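Local coordinates for protein plastocyanin (Adiantum capillus-veneris, PDB 1KDJ) that carries electrons between the cytochrome b6-f complex and P700 of photosystem I, using a single bound copper ion that changes its oxidation state, at residues 10-15 against 88-93; 27-32 against 37-42; 60-65 against 84-89. All coordinates share one frame; numbering follows the deposited sequence.

Contact 1 (10-15 against 88-93); sequences GNFKFY and TPHKSA. With CU (copper (II) ion), chain B.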
loop_
_atom_site.group_PDB
_atom_site.type_symbol
_atom_site.label_atom_id
_atom_site.label_comp_id
_atom_site.label_asym_id
_atom_site.label_seq_id
_atom_site.Cartn_x
_atom_site.Cartn_y
_atom_site.Cartn_z
ATOM N N GLY A 10 15.998 -8.165 2.495
ATOM C CA GLY A 10 16.083 -6.705 2.677
ATOM C C GLY A 10 15.949 -5.816 1.433
ATOM O O GLY A 10 16.384 -4.654 1.396
ATOM N N ASN A 11 15.361 -6.331 0.348
ATOM C CA ASN A 11 15.100 -5.527 -0.838
ATOM C C ASN A 11 13.922 -4.591 -0.586
ATOM O O ASN A 11 13.021 -4.928 0.171
ATOM C CB ASN A 11 14.733 -6.385 -2.017
ATOM C CG ASN A 11 15.929 -7.127 -2.525
ATOM O OD1 ASN A 11 16.929 -6.532 -2.916
ATOM N ND2 ASN A 11 15.835 -8.440 -2.588
ATOM N N PHE A 12 13.881 -3.437 -1.200
ATOM C CA PHE A 12 12.798 -2.494 -0.954
ATOM C C PHE A 12 11.762 -2.669 -2.090
ATOM O O PHE A 12 11.700 -1.879 -3.048
ATOM C CB PHE A 12 13.366 -1.090 -0.957
ATOM C CG PHE A 12 14.550 -0.828 -0.016
ATOM C CD1 PHE A 12 14.631 -1.444 1.218
ATOM C CD2 PHE A 12 15.513 0.076 -0.444
ATOM C CE1 PHE A 12 15.693 -1.143 2.053
ATOM C CE2 PHE A 12 16.571 0.367 0.395
ATOM C CZ PHE A 12 16.647 -0.240 1.636
ATOM N N LYS A 13 10.935 -3.704 -1.985
ATOM C CA LYS A 13 10.002 -4.048 -3.050
ATOM C C LYS A 13 8.723 -4.574 -2.465
ATOM O O LYS A 13 8.669 -5.221 -1.419
ATOM C CB LYS A 13 10.593 -5.149 -3.954
ATOM C CG LYS A 13 11.827 -4.913 -4.822
ATOM C CD LYS A 13 11.313 -4.615 -6.212
ATOM C CE LYS A 13 12.375 -4.261 -7.262
ATOM N NZ LYS A 13 11.722 -3.583 -8.402
ATOM N N PHE A 14 7.648 -4.322 -3.213
ATOM C CA PHE A 14 6.354 -4.934 -2.933
ATOM C C PHE A 14 6.260 -6.151 -3.894
ATOM O O PHE A 14 6.691 -6.065 -5.041
ATOM C CB PHE A 14 5.176 -3.962 -3.248
ATOM C CG PHE A 14 5.055 -2.794 -2.261
ATOM C CD1 PHE A 14 4.452 -3.037 -1.037
ATOM C CD2 PHE A 14 5.542 -1.536 -2.621
ATOM C CE1 PHE A 14 4.318 -1.983 -0.135
ATOM C CE2 PHE A 14 5.405 -0.500 -1.715
ATOM C CZ PHE A 14 4.797 -0.738 -0.495
ATOM N N TYR A 15 5.687 -7.224 -3.404
ATOM C CA TYR A 15 5.535 -8.478 -4.125
ATOM C C TYR A 15 4.077 -8.935 -4.141
ATOM O O TYR A 15 3.603 -9.437 -3.109
ATOM C CB TYR A 15 6.419 -9.520 -3.438
ATOM C CG TYR A 15 7.912 -9.232 -3.570
ATOM C CD1 TYR A 15 8.532 -9.307 -4.796
ATOM C CD2 TYR A 15 8.634 -8.945 -2.418
ATOM C CE1 TYR A 15 9.880 -9.090 -4.891
ATOM C CE2 TYR A 15 9.981 -8.726 -2.507
ATOM C CZ TYR A 15 10.582 -8.799 -3.742
ATOM O OH TYR A 15 11.931 -8.592 -3.843
ATOM N N THR A 88 6.931 5.049 2.833
ATOM C CA THR A 88 7.607 6.289 3.207
ATOM C C THR A 88 9.133 6.213 3.410
ATOM O O THR A 88 9.808 6.908 2.664
ATOM C CB THR A 88 6.891 6.801 4.468
ATOM O OG1 THR A 88 5.494 6.925 4.126
ATOM C CG2 THR A 88 7.516 8.102 4.993
ATOM N N PRO A 89 9.762 5.369 4.236
ATOM C CA PRO A 89 11.217 5.304 4.350
ATOM C C PRO A 89 11.917 5.108 3.020
ATOM O O PRO A 89 12.914 5.769 2.745
ATOM C CB PRO A 89 11.509 4.167 5.259
ATOM C CG PRO A 89 10.277 3.807 5.981
ATOM C CD PRO A 89 9.156 4.345 5.084
ATOM N N HIS A 90 11.327 4.269 2.111
ATOM C CA HIS A 90 12.075 3.840 0.924
ATOM C C HIS A 90 11.515 4.357 -0.389
ATOM O O HIS A 90 11.830 3.857 -1.478
ATOM C CB HIS A 90 12.151 2.288 0.934
ATOM C CG HIS A 90 12.742 1.678 2.220
ATOM N ND1 HIS A 90 11.977 0.986 3.043
ATOM C CD2 HIS A 90 14.030 1.746 2.678
ATOM C CE1 HIS A 90 12.734 0.599 4.049
ATOM N NE2 HIS A 90 13.950 1.061 3.798
ATOM N N LYS A 91 10.780 5.474 -0.275
ATOM C CA LYS A 91 10.159 6.149 -1.423
ATOM C C LYS A 91 11.184 6.543 -2.460
ATOM O O LYS A 91 11.018 6.266 -3.641
ATOM C CB LYS A 91 9.412 7.430 -0.988
ATOM C CG LYS A 91 8.476 7.981 -2.072
ATOM C CD LYS A 91 7.741 9.226 -1.570
ATOM C CE LYS A 91 6.647 9.715 -2.549
ATOM N NZ LYS A 91 7.034 10.935 -3.245
ATOM N N SER A 92 12.287 7.160 -2.067
ATOM C CA SER A 92 13.322 7.535 -3.013
ATOM C C SER A 92 14.016 6.316 -3.616
ATOM O O SER A 92 14.697 6.426 -4.633
ATOM C CB SER A 92 14.317 8.401 -2.294
ATOM O OG SER A 92 14.625 7.763 -1.045
ATOM N N ALA A 93 13.863 5.131 -3.014
ATOM C CA ALA A 93 14.395 3.918 -3.603
ATOM C C ALA A 93 13.351 3.213 -4.484
ATOM O O ALA A 93 13.454 2.018 -4.750
ATOM C CB ALA A 93 14.842 2.987 -2.488
HETATM CU CU CU B . 10.028 0.346 2.802
HETATM O O HOH W 1 13.391 -0.952 -4.901
#
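Phe12 lays one face of its ring on the imidazole of His90, a worked case of how an aromatic neighbour can pack on one face of a metal ligand. The two rings form an offset stack, their centroids 3.9 Å apart and their planes inclined by 19°. The closest approach is Phe12 CE1 to His90 NE2, at 3.3 Å, while His90 CD2 lies above the centre of the phenyl ring. With CG beside the backbone N (chi1 -54°), the Phe12 ring leaves its loop in the direction of the 88-93 segment, though the two side chains as a whole cross at about a right angle. The CB of Pro89 sits over the opposite face of the imidazole, which is thus flanked on both faces. Its ND1 is 2.1 Å from copper, in the type 1 blue copper site of a cupredoxin fold, where His37, Cys87 and Met95 are the other ligands. Protonation of an active-site histidine is hindered by pi-pi interactions in this fern protein, and the stack on His90 is consistent with that effect. Phe12 CD2 also meets the methyl CB of Ala93 obliquely, at 3.6 Å. The backbone of Phe12 takes part too: one water donates both to Phe12 O, at 2.7 Å, and to Ala93 O, bridging the two loops. After Lys13, whose side chain points away from the 88-93 segment, the chain enters strand 14-15, where Phe14 enters the core edge-to-face with Phe85 and also touches Met95.

Contact 2 (27-32 against 37-42); sequences VEFTLV and HNIVFD. With CU (copper (II) ion), chain B.
Ile39 crosses the phenyl ring of Phe29 at a slant, with its CG1 lying over one face. That methylene stands 3.8 Å from the ring centroid and 15° off the normal, a CH-pi contact. The rest of the isoleucine follows the ring from root to far end: Ile39 CD1 packs on Phe29 CB at 3.7 Å, whereas Ile39 CG2 reaches Phe29 CZ at 3.9 Å. Val27 CG1 lies over the opposite face, so the ring is layered between aliphatic groups.

Leu31 and His37 instead cross at about a right angle, and the leucine methyl CD1 comes up in the plane of the imidazole to the edge at His37 CD2, 3.7 Å away. Leu31 CG stands anti to the backbone N (chi1 179°), and this carries its end closer to the histidine than its CB direction suggests. On another side of the same ring, His37 ND1 binds copper at 1.9 Å, while a water weakly accepts a bond from NE2 and donates to Val32 O. Buried side chains from strand 27-31 in one sheet thus meet the segment leading into strand 40-41 in the other, the two-sheet core of a cupredoxin beta sandwich with a copper ligand at its end.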
loop_
_atom_site.group_PDB
_atom_site.type_symbol
_atom_site.label_atom_id
_atom_site.label_comp_id
_atom_site.label_asym_id
_atom_site.label_seq_id
_atom_site.Cartn_x
_atom_site.Cartn_y
_atom_site.Cartn_z
ATOM N N VAL A 27 -7.197 -5.512 0.487
ATOM C CA VAL A 27 -5.835 -5.800 0.079
ATOM C C VAL A 27 -5.095 -5.904 1.415
ATOM O O VAL A 27 -5.112 -4.955 2.205
ATOM C CB VAL A 27 -5.278 -4.677 -0.755
ATOM C CG1 VAL A 27 -3.884 -5.028 -1.237
ATOM C CG2 VAL A 27 -6.149 -4.488 -1.988
ATOM N N GLU A 28 -4.551 -7.079 1.738
ATOM C CA GLU A 28 -3.831 -7.272 2.978
ATOM C C GLU A 28 -2.349 -7.216 2.644
ATOM O O GLU A 28 -1.863 -7.986 1.810
ATOM C CB GLU A 28 -4.154 -8.609 3.569
ATOM C CG GLU A 28 -3.659 -8.724 4.998
ATOM C CD GLU A 28 -3.774 -10.148 5.525
ATOM O OE1 GLU A 28 -4.882 -10.712 5.496
ATOM O OE2 GLU A 28 -2.748 -10.705 5.948
ATOM N N PHE A 29 -1.632 -6.264 3.220
ATOM C CA PHE A 29 -0.195 -6.112 3.034
ATOM C C PHE A 29 0.446 -6.800 4.235
ATOM O O PHE A 29 0.005 -6.609 5.363
ATOM C CB PHE A 29 0.153 -4.649 3.013
ATOM C CG PHE A 29 -0.386 -3.861 1.840
ATOM C CD1 PHE A 29 0.345 -3.765 0.683
ATOM C CD2 PHE A 29 -1.585 -3.194 1.956
ATOM C CE1 PHE A 29 -0.080 -3.007 -0.383
ATOM C CE2 PHE A 29 -2.010 -2.443 0.877
ATOM C CZ PHE A 29 -1.277 -2.338 -0.283
ATOM N N THR A 30 1.419 -7.684 4.037
ATOM C CA THR A 30 2.041 -8.432 5.117
ATOM C C THR A 30 3.537 -8.289 4.973
ATOM O O THR A 30 4.112 -8.449 3.893
ATOM C CB THR A 30 1.722 -9.910 5.060
ATOM O OG1 THR A 30 0.298 -10.012 5.075
ATOM C CG2 THR A 30 2.308 -10.680 6.237
ATOM N N LEU A 31 4.156 -7.905 6.079
ATOM C CA LEU A 31 5.589 -7.693 6.135
ATOM C C LEU A 31 6.342 -9.027 6.026
ATOM O O LEU A 31 5.986 -9.986 6.716
ATOM C CB LEU A 31 5.982 -7.026 7.463
ATOM C CG LEU A 31 7.460 -6.780 7.632
ATOM C CD1 LEU A 31 7.913 -5.641 6.766
ATOM C CD2 LEU A 31 7.721 -6.515 9.089
ATOM N N VAL A 32 7.352 -9.099 5.173
ATOM C CA VAL A 32 8.239 -10.254 5.152
ATOM C C VAL A 32 9.643 -9.699 5.473
ATOM O O VAL A 32 10.073 -8.694 4.899
ATOM C CB VAL A 32 8.204 -10.937 3.750
ATOM C CG1 VAL A 32 9.132 -12.154 3.766
ATOM C CG2 VAL A 32 6.799 -11.426 3.413
ATOM N N HIS A 37 8.482 -1.307 7.038
ATOM C CA HIS A 37 8.017 -0.634 5.822
ATOM C C HIS A 37 6.622 -0.121 6.108
ATOM O O HIS A 37 6.013 -0.559 7.077
ATOM C CB HIS A 37 7.871 -1.593 4.621
ATOM C CG HIS A 37 9.168 -2.224 4.128
ATOM N ND1 HIS A 37 9.958 -1.498 3.358
ATOM C CD2 HIS A 37 9.612 -3.511 4.309
ATOM C CE1 HIS A 37 10.936 -2.334 3.022
ATOM N NE2 HIS A 37 10.710 -3.502 3.586
ATOM N N ASN A 38 6.077 0.744 5.277
ATOM C CA ASN A 38 4.642 1.022 5.443
ATOM C C ASN A 38 4.005 1.233 4.065
ATOM O O ASN A 38 4.672 1.052 3.035
ATOM C CB ASN A 38 4.411 2.284 6.338
ATOM C CG ASN A 38 4.825 3.602 5.763
ATOM O OD1 ASN A 38 5.326 3.834 4.668
ATOM N ND2 ASN A 38 4.694 4.594 6.604
ATOM N N ILE A 39 2.730 1.640 4.020
ATOM C CA ILE A 39 2.018 1.796 2.752
ATOM C C ILE A 39 1.200 3.075 2.868
ATOM O O ILE A 39 0.351 3.140 3.756
ATOM C CB ILE A 39 0.992 0.644 2.464
ATOM C CG1 ILE A 39 1.695 -0.739 2.440
ATOM C CG2 ILE A 39 0.278 0.942 1.111
ATOM C CD1 ILE A 39 1.916 -1.442 3.809
ATOM N N VAL A 40 1.449 3.978 1.959
ATOM C CA VAL A 40 0.738 5.239 1.863
ATOM C C VAL A 40 0.333 5.408 0.413
ATOM O O VAL A 40 1.162 5.296 -0.492
ATOM C CB VAL A 40 1.662 6.434 2.311
ATOM C CG1 VAL A 40 0.946 7.772 2.170
ATOM C CG2 VAL A 40 2.035 6.252 3.760
ATOM N N PHE A 41 -0.946 5.762 0.190
ATOM C CA PHE A 41 -1.452 6.007 -1.150
ATOM C C PHE A 41 -1.200 7.412 -1.608
ATOM O O PHE A 41 -1.333 8.332 -0.815
ATOM C CB PHE A 41 -2.973 5.729 -1.221
ATOM C CG PHE A 41 -3.279 4.244 -1.417
ATOM C CD1 PHE A 41 -3.298 3.729 -2.701
ATOM C CD2 PHE A 41 -3.470 3.423 -0.340
ATOM C CE1 PHE A 41 -3.507 2.378 -2.887
ATOM C CE2 PHE A 41 -3.676 2.076 -0.538
ATOM C CZ PHE A 41 -3.693 1.553 -1.806
ATOM N N ASP A 42 -0.800 7.599 -2.850
ATOM C CA ASP A 42 -0.722 8.896 -3.492
ATOM C C ASP A 42 -2.138 9.393 -3.775
ATOM O O ASP A 42 -2.993 8.606 -4.197
ATOM C CB ASP A 42 -0.059 8.818 -4.815
ATOM C CG ASP A 42 1.224 9.595 -4.948
ATOM O OD1 ASP A 42 1.374 10.676 -4.369
ATOM O OD2 ASP A 42 2.088 9.099 -5.660
HETATM CU CU CU B . 10.028 0.346 2.802
HETATM O O HOH W 2 11.475 -6.359 5.129
#

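Contact 3 (60-65 against 84-89); sequences MDENDL and TFYCTP. With CU (copper (II) ion), chain B.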
loop_
_atom_site.group_PDB
_atom_site.type_symbol
_atom_site.label_atom_id
_atom_site.label_comp_id
_atom_site.label_asym_id
_atom_site.label_seq_id
_atom_site.Cartn_x
_atom_site.Cartn_y
_atom_site.Cartn_z
ATOM N N MET A 60 -1.402 4.056 5.717
ATOM C CA MET A 60 -0.814 4.039 7.050
ATOM C C MET A 60 -0.394 5.462 7.372
ATOM O O MET A 60 -0.051 6.295 6.535
ATOM C CB MET A 60 0.437 3.154 7.138
ATOM C CG MET A 60 -0.022 1.729 7.296
ATOM S SD MET A 60 1.314 0.501 7.204
ATOM C CE MET A 60 1.885 0.700 8.876
ATOM N N ASP A 61 -0.408 5.716 8.657
ATOM C CA ASP A 61 -0.001 6.997 9.174
ATOM C C ASP A 61 1.497 7.042 8.894
ATOM O O ASP A 61 2.151 6.050 9.222
ATOM C CB ASP A 61 -0.391 6.929 10.645
ATOM C CG ASP A 61 -0.142 8.172 11.471
ATOM O OD1 ASP A 61 -0.025 9.252 10.886
ATOM O OD2 ASP A 61 -0.068 8.045 12.700
ATOM N N GLU A 62 2.155 8.048 8.325
ATOM C CA GLU A 62 3.592 7.914 8.091
ATOM C C GLU A 62 4.451 7.791 9.357
ATOM O O GLU A 62 5.671 7.723 9.272
ATOM C CB GLU A 62 4.101 9.086 7.254
ATOM C CG GLU A 62 3.565 9.070 5.817
ATOM C CD GLU A 62 4.191 10.076 4.835
ATOM O OE1 GLU A 62 4.814 11.056 5.285
ATOM O OE2 GLU A 62 4.061 9.877 3.612
ATOM N N ASN A 63 3.901 7.722 10.573
ATOM C CA ASN A 63 4.669 7.504 11.802
ATOM C C ASN A 63 4.402 6.066 12.273
ATOM O O ASN A 63 4.496 5.683 13.442
ATOM C CB ASN A 63 4.203 8.528 12.856
ATOM C CG ASN A 63 4.841 8.401 14.243
ATOM O OD1 ASN A 63 6.053 8.535 14.415
ATOM N ND2 ASN A 63 4.082 8.173 15.299
ATOM N N ASP A 64 4.044 5.220 11.319
ATOM C CA ASP A 64 3.639 3.852 11.565
ATOM C C ASP A 64 4.491 2.997 10.628
ATOM O O ASP A 64 4.745 3.369 9.477
ATOM C CB ASP A 64 2.173 3.750 11.219
ATOM C CG ASP A 64 1.302 3.067 12.235
ATOM O OD1 ASP A 64 1.183 1.838 12.159
ATOM O OD2 ASP A 64 0.736 3.773 13.077
ATOM N N LEU A 65 4.984 1.871 11.108
ATOM C CA LEU A 65 5.749 0.960 10.278
ATOM C C LEU A 65 5.248 -0.387 10.675
ATOM O O LEU A 65 4.851 -0.605 11.814
ATOM C CB LEU A 65 7.271 1.006 10.527
ATOM C CG LEU A 65 8.006 2.237 9.986
ATOM C CD1 LEU A 65 9.460 2.145 10.352
ATOM C CD2 LEU A 65 7.943 2.331 8.487
ATOM N N THR A 84 -1.503 4.693 -7.131
ATOM C CA THR A 84 -0.140 4.334 -6.726
ATOM C C THR A 84 -0.028 4.353 -5.208
ATOM O O THR A 84 -0.690 5.146 -4.521
ATOM C CB THR A 84 0.832 5.324 -7.340
ATOM O OG1 THR A 84 0.778 5.090 -8.733
ATOM C CG2 THR A 84 2.286 5.143 -6.883
ATOM N N PHE A 85 0.737 3.418 -4.636
ATOM C CA PHE A 85 1.054 3.442 -3.223
ATOM C C PHE A 85 2.573 3.308 -3.115
ATOM O O PHE A 85 3.260 2.832 -4.042
ATOM C CB PHE A 85 0.354 2.308 -2.444
ATOM C CG PHE A 85 0.543 0.883 -2.939
ATOM C CD1 PHE A 85 1.612 0.142 -2.475
ATOM C CD2 PHE A 85 -0.334 0.337 -3.862
ATOM C CE1 PHE A 85 1.807 -1.143 -2.942
ATOM C CE2 PHE A 85 -0.128 -0.947 -4.320
ATOM C CZ PHE A 85 0.950 -1.694 -3.864
ATOM N N TYR A 86 3.101 3.786 -1.990
ATOM C CA TYR A 86 4.542 3.796 -1.784
ATOM C C TYR A 86 4.865 3.569 -0.325
ATOM O O TYR A 86 3.965 3.577 0.525
ATOM C CB TYR A 86 5.132 5.131 -2.278
ATOM C CG TYR A 86 4.636 6.356 -1.534
ATOM C CD1 TYR A 86 5.304 6.776 -0.394
ATOM C CD2 TYR A 86 3.525 7.049 -2.005
ATOM C CE1 TYR A 86 4.868 7.891 0.289
ATOM C CE2 TYR A 86 3.094 8.173 -1.316
ATOM C CZ TYR A 86 3.767 8.576 -0.184
ATOM O OH TYR A 86 3.335 9.672 0.514
ATOM N N CYS A 87 6.141 3.271 -0.054
ATOM C CA CYS A 87 6.573 3.077 1.316
ATOM C C CYS A 87 7.232 4.388 1.723
ATOM O O CYS A 87 8.125 4.778 0.979
ATOM C CB CYS A 87 7.608 1.946 1.384
ATOM S SG CYS A 87 8.373 1.863 3.014
ATOM N N THR A 88 6.931 5.049 2.833
ATOM C CA THR A 88 7.607 6.289 3.207
ATOM C C THR A 88 9.133 6.213 3.410
ATOM O O THR A 88 9.808 6.908 2.664
ATOM C CB THR A 88 6.891 6.801 4.468
ATOM O OG1 THR A 88 5.494 6.925 4.126
ATOM C CG2 THR A 88 7.516 8.102 4.993
ATOM N N PRO A 89 9.762 5.369 4.236
ATOM C CA PRO A 89 11.217 5.304 4.350
ATOM C C PRO A 89 11.917 5.108 3.020
ATOM O O PRO A 89 12.914 5.769 2.745
ATOM C CB PRO A 89 11.509 4.167 5.259
ATOM C CG PRO A 89 10.277 3.807 5.981
ATOM C CD PRO A 89 9.156 4.345 5.084
HETATM CU CU CU B . 10.028 0.346 2.802
#
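With CG beside the backbone N (chi1 -68°) and the chain extended beyond it, Glu62 carries its carboxylate across to Tyr86 and Thr88. The tyrosine meets it from the end of strand 81-86, its CG lying between the backbone N and the carbonyl carbon (chi1 63°), which brings its hydroxyl to Glu62 OE2. That oxygen sits at the edge of the ring, near its plane, and the carboxylate is turned steeply against it, by 78°. OE2 is 3.2 Å from Tyr86 OH, within hydrogen-bonding distance, although the phenolic proton has another acceptor within reach and the bond is not certain.

Thr88, two residues further along, approaches the same carboxylate. Its OG1 makes a weak hydrogen bond of 3.3 Å to Glu62 OE2 and lies equally close to the methylene Glu62 CG, while Thr88 CG2 rests against Glu62 CD at 3.9 Å. One carboxylate oxygen therefore faces two hydroxyl groups at rather long range. Glu62 is presented by a type I turn from Asp61 to Asp64, and beyond the turn Leu65 CD2 touches Pro89 CG at 3.7 Å, these two side chains sliding past each other in opposite directions.

Between Tyr86 and Thr88, Cys87 points away from the turn and binds copper through SG at 2.3 Å. The Tyr86 ring also receives Lys91 in a cation-pi contact. A partly exposed tyrosine near the copper cysteine, with an acidic loop beside it, resembles the remote site of plant plastocyanins, where an acidic surface near the tyrosine takes part in docking to redox partners; a similar use here would be by analogy.

From the N terminus, the chain passes through 10-15, whose partner lies far ahead, and so opens the long loop that contact 1 closes only at 88-93. Within it, contact 2 closes first, a short connection from 27-32 to 37-42 that passes from one sheet to the other. Contact 3 follows in series, bringing the 60-65 turn after helix 49-57 against the end of strand 81-86. Contacts 1 and 3 finish on one stretch and share Thr88 and Pro89. Contact 2 is tied to that stretch by Asn38 OD1, which accepts from Thr88 N. Each contact supplies one copper ligand, and Met95, just beyond, completes the set.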